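Local atomic coordinates of 3-oxo-tetronate kinase (Haemophilus influenzae, PDB entry 1YZY), a protein that catalyses the ATP-dependent phosphorylation of 3-oxo-tetronate to 3-oxo-tetronate 4-phosphate, as a member of the four-carbon acid sugar kinase family. Residues Thr334-Ala339 with Ser358-Gln363; Lys341-Gly346 with Glu388-Ala393; Gly165-Ala170 with Ala184-Gln189; Ser177-Cys182 with Ala208-Asp213. All coordinates share one frame; numbering follows the deposited sequence.

Contact 1. Residues Thr334-Ala339 with Ser358-Gln363; sequences TFAKLA and SSIVVQ
Ala336 and Ala339 of helix 324-345 meet Ile360 and Val361 of helix 355-365 in a purely apolar seam. Two alanine methyls make the closest contacts. The CB of Ala336 sits 3.9 Å from CG1 of Ile360, and one helical turn on, the CB of Ala339 lies 4.0 Å from CG1 of Val361. In Val361, CG1 is anti to the backbone N (chi1 169°), which carries this branch to Ala339 and leaves CG2 for the other flank, where it comes within 4.4 Å of CB of Phe335. The aromatic ring takes no part in that last contact: although the CB of Phe335 faces the neighbouring helix, the ring leads away from it, to Leu251 of strand 248-252 and to Thr357, an ATP-binding residue by similarity.

Backbone geometry agrees with this close fit. The two segment axes approach to 8.5 Å, and the helices run in the same general direction, crossing at -36°; the CA atoms of Ala336 and Val361 are only 5.1 Å apart. Both helices belong to the nucleotide-binding C-terminal domain.

With two alanines and the CB of Phe335 on one side, branched aliphatic residues on the other, and four of the five touching residues buried, the fit probably depends on shape and on exclusion of water. Its chemistry implies no directional bond between the segments, only close apolar packing beside the probable nucleotide site.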
# COMPACT_ATOMS: atom_id res chain seq x y z
N THR A 334 -15.96 -6.74 -19.24
CA THR A 334 -17.35 -6.62 -18.80
C THR A 334 -17.48 -5.78 -17.53
O THR A 334 -18.32 -4.87 -17.47
CB THR A 334 -18.02 -8.01 -18.59
OG1 THR A 334 -18.10 -8.71 -19.84
CG2 THR A 334 -19.43 -7.84 -18.05
N PHE A 335 -16.69 -6.09 -16.51
CA PHE A 335 -16.72 -5.33 -15.26
C PHE A 335 -16.35 -3.87 -15.53
O PHE A 335 -16.97 -2.96 -14.99
CB PHE A 335 -15.74 -5.91 -14.23
CG PHE A 335 -16.27 -7.10 -13.48
CD1 PHE A 335 -17.46 -7.02 -12.77
CD2 PHE A 335 -15.54 -8.29 -13.44
CE1 PHE A 335 -17.92 -8.11 -12.03
CE2 PHE A 335 -16.00 -9.38 -12.71
CZ PHE A 335 -17.19 -9.29 -11.99
N ALA A 336 -15.34 -3.67 -16.35
CA ALA A 336 -14.87 -2.34 -16.69
C ALA A 336 -15.95 -1.52 -17.38
O ALA A 336 -16.16 -0.36 -17.04
CB ALA A 336 -13.64 -2.43 -17.57
N LYS A 337 -16.59 -2.10 -18.39
CA LYS A 337 -17.63 -1.36 -19.10
C LYS A 337 -18.90 -1.16 -18.29
O LYS A 337 -19.62 -0.17 -18.48
CB LYS A 337 -17.91 -2.01 -20.46
CG LYS A 337 -16.84 -1.68 -21.50
CD LYS A 337 -17.10 -2.36 -22.83
CE LYS A 337 -15.96 -2.08 -23.81
NZ LYS A 337 -16.05 -2.90 -25.06
N LEU A 338 -19.17 -2.09 -17.37
CA LEU A 338 -20.34 -1.99 -16.51
C LEU A 338 -20.09 -0.92 -15.47
O LEU A 338 -20.95 -0.09 -15.20
CB LEU A 338 -20.60 -3.33 -15.82
CG LEU A 338 -21.72 -3.44 -14.78
CD1 LEU A 338 -23.07 -3.04 -15.36
CD2 LEU A 338 -21.77 -4.86 -14.25
N ALA A 339 -18.89 -0.93 -14.88
CA ALA A 339 -18.52 0.04 -13.86
C ALA A 339 -18.57 1.45 -14.39
O ALA A 339 -18.88 2.39 -13.66
CB ALA A 339 -17.15 -0.27 -13.32
N SER A 358 -10.16 -5.38 -9.45
CA SER A 358 -10.00 -4.08 -8.83
C SER A 358 -9.20 -3.12 -9.70
O SER A 358 -9.54 -1.94 -9.81
CB SER A 358 -9.33 -4.22 -7.45
OG SER A 358 -10.07 -5.07 -6.60
N SER A 359 -8.12 -3.61 -10.28
CA SER A 359 -7.25 -2.79 -11.13
C SER A 359 -8.00 -2.27 -12.35
O SER A 359 -7.91 -1.09 -12.68
CB SER A 359 -6.02 -3.59 -11.58
OG SER A 359 -5.13 -3.85 -10.51
N ILE A 360 -8.72 -3.17 -13.02
CA ILE A 360 -9.48 -2.84 -14.23
C ILE A 360 -10.57 -1.79 -13.98
O ILE A 360 -10.74 -0.87 -14.79
CB ILE A 360 -10.08 -4.13 -14.88
CG1 ILE A 360 -10.24 -3.94 -16.38
CG2 ILE A 360 -11.42 -4.52 -14.24
CD1 ILE A 360 -8.93 -3.98 -17.13
N VAL A 361 -11.29 -1.92 -12.86
CA VAL A 361 -12.35 -0.98 -12.50
C VAL A 361 -11.79 0.40 -12.14
O VAL A 361 -12.42 1.42 -12.44
CB VAL A 361 -13.21 -1.53 -11.33
CG1 VAL A 361 -14.13 -0.46 -10.78
CG2 VAL A 361 -14.03 -2.71 -11.81
N VAL A 362 -10.65 0.44 -11.47
CA VAL A 362 -10.01 1.70 -11.11
C VAL A 362 -9.45 2.33 -12.38
O VAL A 362 -9.45 3.55 -12.54
CB VAL A 362 -8.85 1.46 -10.11
CG1 VAL A 362 -7.97 2.72 -9.98
CG2 VAL A 362 -9.40 1.07 -8.75
N GLN A 363 -8.93 1.48 -13.27
CA GLN A 363 -8.36 1.93 -14.54
C GLN A 363 -9.41 2.59 -15.42
O GLN A 363 -9.19 3.66 -15.98
CB GLN A 363 -7.75 0.74 -15.29
CG GLN A 363 -7.12 1.11 -16.62
CD GLN A 363 -6.46 -0.06 -17.31
OE1 GLN A 363 -5.25 -0.24 -17.24
NE2 GLN A 363 -7.26 -0.86 -18.00

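Contact 2. Residues Lys341-Gly346 with Glu388-Ala393; sequences KLKQYG and EDIFLA
Lys343, near the C-terminal end of helix 324-345, reaches Glu388 and Ile390 in the loop that leads into strand 391-395. The motif is a helix packed on a sheet in the nucleotide-binding C-terminal domain: Phe350 of strand 349-353 touches both Lys343 and Ile390. Strand 391-395 lies next to strand 349-353, which follows this helix in the chain, and the backbone of Phe391 is hydrogen-bonded to Thr348 and Phe350.

The polar part is one salt bridge. NZ of Lys343 donates to OE2 of Glu388 at 3.2 Å, arriving on the syn side of the carboxylate oxygen and 24° out of its plane. The two side chains come from opposite directions. That of Lys343 bends at chi3 (79°), turning its outer end toward the acid, while Glu388 is extended beyond CG. The methylene CE of Lys343 is also close to OE2 of Glu388, at 3.6 Å, so the carboxylate oxygen lies beside the last carbon of the lysine as well as its ammonium group.

The apolar part uses the inner portion of the same lysine. Its chain crosses that of Ile390 at about a right angle. Lys343 thus divides its length between a buried aliphatic partner and a partly exposed acid, consistent with a charge pair at the margin of the packing. Nearer the backbone than the ion pair, CG of Lys343 lies 4.1 Å from CD1 of Ile390.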
# COMPACT_ATOMS: atom_id res chain seq x y z
N LYS A 341 -20.53 2.49 -16.88
CA LYS A 341 -21.94 2.82 -17.10
C LYS A 341 -22.64 3.14 -15.79
O LYS A 341 -23.44 4.07 -15.72
CB LYS A 341 -22.66 1.67 -17.82
CG LYS A 341 -22.15 1.40 -19.23
CD LYS A 341 -22.99 0.36 -19.97
CE LYS A 341 -24.00 1.00 -20.91
NZ LYS A 341 -25.05 1.82 -20.23
N LEU A 342 -22.33 2.36 -14.75
CA LEU A 342 -22.92 2.57 -13.43
C LEU A 342 -22.51 3.90 -12.83
O LEU A 342 -23.31 4.55 -12.16
CB LEU A 342 -22.55 1.43 -12.48
CG LEU A 342 -23.04 0.03 -12.85
CD1 LEU A 342 -22.43 -1.00 -11.93
CD2 LEU A 342 -24.56 -0.04 -12.79
N LYS A 343 -21.26 4.31 -13.06
CA LYS A 343 -20.79 5.58 -12.52
C LYS A 343 -21.50 6.74 -13.20
O LYS A 343 -21.83 7.74 -12.56
CB LYS A 343 -19.27 5.74 -12.68
CG LYS A 343 -18.70 6.87 -11.81
CD LYS A 343 -17.27 7.23 -12.18
CE LYS A 343 -17.22 8.11 -13.41
NZ LYS A 343 -15.83 8.40 -13.84
N GLN A 344 -21.69 6.63 -14.52
CA GLN A 344 -22.38 7.66 -15.28
C GLN A 344 -23.84 7.75 -14.82
O GLN A 344 -24.42 8.83 -14.76
CB GLN A 344 -22.31 7.36 -16.79
CG GLN A 344 -23.18 8.27 -17.68
CD GLN A 344 -22.85 9.76 -17.54
OE1 GLN A 344 -23.74 10.61 -17.58
NE2 GLN A 344 -21.56 10.08 -17.41
N TYR A 345 -24.41 6.60 -14.47
CA TYR A 345 -25.79 6.54 -13.99
C TYR A 345 -25.93 7.20 -12.61
O TYR A 345 -26.94 7.84 -12.32
CB TYR A 345 -26.27 5.09 -13.94
CG TYR A 345 -27.61 4.91 -13.28
CD1 TYR A 345 -28.79 5.27 -13.94
CD2 TYR A 345 -27.71 4.42 -11.99
CE1 TYR A 345 -30.03 5.14 -13.31
CE2 TYR A 345 -28.94 4.29 -11.35
CZ TYR A 345 -30.10 4.65 -12.01
OH TYR A 345 -31.31 4.53 -11.36
N GLY A 346 -24.93 7.02 -11.75
CA GLY A 346 -24.99 7.63 -10.43
C GLY A 346 -24.56 6.77 -9.25
O GLY A 346 -24.82 7.14 -8.10
N GLU A 388 -13.18 12.90 -7.78
CA GLU A 388 -14.60 13.09 -7.49
C GLU A 388 -15.09 12.21 -6.34
O GLU A 388 -14.46 11.22 -6.01
CB GLU A 388 -15.43 12.81 -8.76
CG GLU A 388 -15.17 11.46 -9.42
CD GLU A 388 -15.90 11.30 -10.75
OE1 GLU A 388 -17.01 11.86 -10.90
OE2 GLU A 388 -15.36 10.62 -11.64
N ASP A 389 -16.25 12.57 -5.79
CA ASP A 389 -16.85 11.85 -4.67
C ASP A 389 -17.27 10.41 -4.93
O ASP A 389 -18.45 10.07 -4.82
CB ASP A 389 -18.05 12.63 -4.13
CG ASP A 389 -17.66 13.93 -3.45
OD1 ASP A 389 -16.45 14.14 -3.17
OD2 ASP A 389 -18.57 14.75 -3.18
N ILE A 390 -16.31 9.55 -5.25
CA ILE A 390 -16.58 8.15 -5.51
C ILE A 390 -15.78 7.31 -4.52
O ILE A 390 -14.58 7.52 -4.37
CB ILE A 390 -16.18 7.74 -6.96
CG1 ILE A 390 -16.93 8.60 -7.99
CG2 ILE A 390 -16.43 6.26 -7.19
CD1 ILE A 390 -18.44 8.41 -8.02
N PHE A 391 -16.45 6.37 -3.85
CA PHE A 391 -15.80 5.52 -2.87
C PHE A 391 -15.61 4.11 -3.39
O PHE A 391 -16.45 3.59 -4.13
CB PHE A 391 -16.60 5.50 -1.56
CG PHE A 391 -16.80 6.86 -0.94
CD1 PHE A 391 -15.90 7.35 0.01
CD2 PHE A 391 -17.86 7.68 -1.33
CE1 PHE A 391 -16.06 8.63 0.57
CE2 PHE A 391 -18.02 8.95 -0.78
CZ PHE A 391 -17.12 9.43 0.17
N LEU A 392 -14.48 3.49 -3.04
CA LEU A 392 -14.17 2.13 -3.47
C LEU A 392 -13.52 1.29 -2.36
O LEU A 392 -12.77 1.80 -1.54
CB LEU A 392 -13.23 2.15 -4.68
CG LEU A 392 -13.46 3.15 -5.82
CD1 LEU A 392 -12.92 4.54 -5.43
CD2 LEU A 392 -12.77 2.64 -7.07
N ALA A 393 -13.84 0.00 -2.35
CA ALA A 393 -13.28 -0.95 -1.40
C ALA A 393 -12.72 -2.05 -2.29
O ALA A 393 -13.47 -2.84 -2.86
CB ALA A 393 -14.36 -1.51 -0.48

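Contact 3. Residues Gly165-Ala170 with Ala184-Gln189; sequences GLVAYA and AELKAQ
Leu186 reaches strand 164-167 with its CG anti to the carbonyl carbon (chi1 -68°), while Val167 has CG1 anti to its backbone N (chi1 -176°), which leaves CG2 beside that N and turned to Leu186; these settings bring CD1 of Leu186 to 3.8 Å from CG2 of Val167. The arrangement belongs to a beta-alpha-beta crossover: strands 164-167 and 193-196, parallel neighbours in the three-stranded sheet of the sugar-binding N-terminal domain, are joined through the short helix 169-172 and then helix 176-188. The evidence for its first half is an angle of 167° between the directions of strand 165-167 and helix 184-188, whose axes approach to 9.0 Å.

The other methyl of Leu186 packs on main chain. Its CD2 lies directly on Gly165, which has no side chain, 4.1 Å from the CA, and is 3.7 Å from O of Leu166. Ala194 of the central strand 193-196 also touches Leu186, placing it between helix and sheet.

A water adds the polar link, donating to both segments. It lies 2.8 Å from O of Leu166, and its other hydrogen bond, to OE1 of Glu185, measures 2.9 Å.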
# COMPACT_ATOMS: atom_id res chain seq x y z
N GLY A 165 26.51 4.12 9.73
CA GLY A 165 26.80 3.90 11.14
C GLY A 165 25.72 3.13 11.87
O GLY A 165 24.83 2.57 11.24
N LEU A 166 25.82 3.05 13.20
CA LEU A 166 24.83 2.34 14.02
C LEU A 166 24.66 3.01 15.39
O LEU A 166 25.58 3.52 16.04
CB LEU A 166 25.26 0.89 14.24
CG LEU A 166 24.39 0.08 15.22
CD1 LEU A 166 23.07 -0.26 14.58
CD2 LEU A 166 25.09 -1.19 15.65
N VAL A 167 23.39 3.04 15.79
CA VAL A 167 22.84 3.50 17.06
C VAL A 167 22.41 2.23 17.75
O VAL A 167 21.27 1.83 17.51
CB VAL A 167 21.66 4.49 16.97
CG1 VAL A 167 21.26 4.97 18.39
CG2 VAL A 167 22.04 5.70 16.09
N ALA A 168 23.26 1.58 18.56
CA ALA A 168 22.86 0.33 19.17
C ALA A 168 21.72 0.36 20.17
O ALA A 168 21.38 1.41 20.73
CB ALA A 168 24.11 -0.28 19.79
N TYR A 169 21.12 -0.81 20.37
CA TYR A 169 20.02 -1.03 21.30
C TYR A 169 20.27 -0.34 22.64
O TYR A 169 19.43 0.43 23.12
CB TYR A 169 19.85 -2.54 21.50
CG TYR A 169 18.96 -2.94 22.66
CD1 TYR A 169 17.56 -2.91 22.54
CD2 TYR A 169 19.51 -3.35 23.88
CE1 TYR A 169 16.74 -3.28 23.60
CE2 TYR A 169 18.69 -3.72 24.94
CZ TYR A 169 17.31 -3.68 24.80
OH TYR A 169 16.50 -4.07 25.84
N ALA A 170 21.42 -0.66 23.23
CA ALA A 170 21.81 -0.11 24.52
C ALA A 170 21.63 1.40 24.62
O ALA A 170 21.37 1.93 25.70
CB ALA A 170 23.25 -0.49 24.82
N ALA A 184 24.65 12.86 16.53
CA ALA A 184 25.65 13.91 16.45
C ALA A 184 27.06 13.32 16.40
O ALA A 184 27.97 13.88 15.78
CB ALA A 184 25.51 14.85 17.63
N GLU A 185 27.23 12.19 17.08
CA GLU A 185 28.49 11.47 17.15
C GLU A 185 28.79 10.77 15.83
O GLU A 185 29.92 10.84 15.33
CB GLU A 185 28.42 10.48 18.32
CG GLU A 185 29.36 9.29 18.25
CD GLU A 185 28.82 8.11 19.06
OE1 GLU A 185 28.07 7.29 18.48
OE2 GLU A 185 29.14 8.02 20.27
N LEU A 186 27.80 10.08 15.27
CA LEU A 186 27.96 9.38 13.99
C LEU A 186 28.28 10.36 12.86
O LEU A 186 29.08 10.06 11.98
CB LEU A 186 26.70 8.58 13.64
CG LEU A 186 26.35 7.36 14.50
CD1 LEU A 186 25.03 6.77 14.03
CD2 LEU A 186 27.45 6.32 14.44
N LYS A 187 27.65 11.54 12.90
CA LYS A 187 27.88 12.57 11.90
C LYS A 187 29.30 13.14 11.97
O LYS A 187 29.88 13.52 10.95
CB LYS A 187 26.88 13.72 12.07
CG LYS A 187 25.45 13.32 11.77
CD LYS A 187 24.47 14.46 12.03
CE LYS A 187 24.63 15.60 11.03
NZ LYS A 187 23.65 16.69 11.31
N ALA A 188 29.82 13.26 13.18
CA ALA A 188 31.17 13.77 13.38
C ALA A 188 32.18 12.75 12.86
O ALA A 188 33.25 13.10 12.37
CB ALA A 188 31.41 14.06 14.85
N GLN A 189 31.82 11.47 12.96
CA GLN A 189 32.67 10.39 12.49
C GLN A 189 32.63 10.22 10.96
O GLN A 189 33.28 9.33 10.41
CB GLN A 189 32.26 9.08 13.16
CG GLN A 189 32.42 9.11 14.67
CD GLN A 189 31.92 7.84 15.33
OE1 GLN A 189 30.93 7.24 14.90
NE2 GLN A 189 32.59 7.43 16.40
O HOH W 1 25.85 5.41 18.03

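Contact 4. Residues Ser177-Cys182 with Ala208-Asp213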
# COMPACT_ATOMS: atom_id res chain seq x y z
N SER A 177 16.82 11.87 23.36
CA SER A 177 17.98 12.76 23.53
C SER A 177 19.31 12.02 23.36
O SER A 177 20.25 12.55 22.76
CB SER A 177 17.95 13.45 24.89
OG SER A 177 16.88 14.37 24.96
N ARG A 178 19.41 10.83 23.93
CA ARG A 178 20.63 10.03 23.81
C ARG A 178 20.85 9.62 22.36
O ARG A 178 21.99 9.50 21.90
CB ARG A 178 20.54 8.79 24.72
CG ARG A 178 21.69 7.80 24.54
CD ARG A 178 23.05 8.44 24.80
NE ARG A 178 24.16 7.54 24.48
CZ ARG A 178 25.39 7.94 24.19
NH1 ARG A 178 25.70 9.23 24.18
NH2 ARG A 178 26.30 7.05 23.82
N VAL A 179 19.76 9.33 21.66
CA VAL A 179 19.83 8.93 20.26
C VAL A 179 20.36 10.09 19.44
O VAL A 179 21.19 9.90 18.56
CB VAL A 179 18.45 8.46 19.73
CG1 VAL A 179 18.50 8.21 18.24
CG2 VAL A 179 18.04 7.19 20.45
N GLN A 180 19.90 11.30 19.74
CA GLN A 180 20.35 12.49 19.03
C GLN A 180 21.83 12.76 19.29
O GLN A 180 22.52 13.38 18.47
CB GLN A 180 19.52 13.70 19.43
CG GLN A 180 18.06 13.56 19.05
CD GLN A 180 17.21 14.73 19.51
OE1 GLN A 180 16.06 14.86 19.11
NE2 GLN A 180 17.78 15.59 20.34
N GLU A 181 22.28 12.39 20.48
CA GLU A 181 23.67 12.57 20.86
C GLU A 181 24.49 11.56 20.05
O GLU A 181 25.61 11.85 19.64
CB GLU A 181 23.87 12.37 22.37
CG GLU A 181 23.19 13.44 23.23
CD GLU A 181 23.41 13.25 24.74
OE1 GLU A 181 23.93 12.19 25.19
OE2 GLU A 181 23.05 14.18 25.50
N CYS A 182 23.93 10.37 19.85
CA CYS A 182 24.61 9.35 19.05
C CYS A 182 24.59 9.78 17.57
O CYS A 182 25.50 9.46 16.82
CB CYS A 182 23.93 7.99 19.20
SG CYS A 182 24.13 7.17 20.81
N ALA A 208 11.20 7.68 16.47
CA ALA A 208 10.19 8.59 15.92
C ALA A 208 10.33 9.99 16.51
O ALA A 208 10.22 10.99 15.80
CB ALA A 208 8.80 8.05 16.19
N GLU A 209 10.55 10.03 17.82
CA GLU A 209 10.72 11.28 18.55
C GLU A 209 12.06 11.92 18.21
O GLU A 209 12.16 13.14 18.09
CB GLU A 209 10.62 11.00 20.05
CG GLU A 209 9.74 11.98 20.81
CD GLU A 209 10.54 13.04 21.54
OE1 GLU A 209 11.12 12.71 22.60
OE2 GLU A 209 10.58 14.19 21.07
N ALA A 210 13.09 11.09 18.07
CA ALA A 210 14.43 11.56 17.75
C ALA A 210 14.52 12.20 16.34
O ALA A 210 15.20 13.22 16.16
CB ALA A 210 15.43 10.41 17.89
N VAL A 211 13.85 11.59 15.37
CA VAL A 211 13.85 12.09 13.99
C VAL A 211 12.73 13.09 13.69
O VAL A 211 12.40 13.32 12.52
CB VAL A 211 13.76 10.92 12.98
CG1 VAL A 211 14.98 10.01 13.10
CG2 VAL A 211 12.49 10.14 13.18
N ALA A 212 12.19 13.72 14.72
CA ALA A 212 11.11 14.69 14.56
C ALA A 212 11.42 15.92 13.71
O ALA A 212 10.51 16.61 13.25
CB ALA A 212 10.62 15.13 15.92
N ASP A 213 12.70 16.25 13.55
CA ASP A 213 13.08 17.41 12.77
C ASP A 213 13.93 17.09 11.55
O ASP A 213 14.45 18.01 10.90
CB ASP A 213 13.81 18.44 13.65
CG ASP A 213 12.88 19.09 14.67
OD1 ASP A 213 11.84 19.64 14.26
OD2 ASP A 213 13.20 19.04 15.87
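Val179 points its CB toward helix 202-210, and the CB of Ala210 points back toward Val179, so that the two side chains face each other directly. The CG1 branch of Val179, anti to the backbone N (chi1 173°), makes the nearest approach, 3.8 Å from CB of Ala210; the CB atoms of the same two residues are 4.0 Å apart. A valine thus presents both its branch point and one methyl to a single alanine methyl.

Gln180 lies alongside this pair. Its CB does not point at the other segment; the chain, extended beyond CG (chi2 177°), then brings the amide end nearer. On the way, CG of Gln180 passes 4.3 Å from CB of Ala210. The amide end comes to the main chain of Ala210: OE1 of Gln180 is 3.5 Å from O of Ala210. Since both oxygens are acceptors, that approach is proximity without a bond.

The contact joins helix 176-188 to the last turn of helix 202-210, two helices of the sugar-binding N-terminal domain. Phe183, a turn further along helix 176-188, also touches Ala210 and Val211.

On another flank of helix 176-188, Arg178 forms a salt bridge with Glu181, NH1 to OE1 at 3.6 Å, with the carboxylate oxygen at the edge of the guanidinium and in its plane. Asp171 forms a second salt bridge, with NE of Arg178.

How the contacts relate
From the N terminus, contact 3 opens first, closing the short loop from strand 164-167 to the end of helix 176-188. Contact 4 opens within that loop and closes beyond it on helix 202-210, so the two cross; they share helix 176-188 and touch where CG1 of Val167 lies 4.1 Å from CB of Cys182. Contacts 1 and 2 come after both of these have closed, and cross each other through helix 324-345: contact 1 reaches helix 355-365, contact 2 the approach to strand 391-395. The two pairs belong to the sugar-binding and nucleotide-binding domains, on opposite sides of the chain's centre, with the centres of contacts 1 and 3 about 51 Å apart.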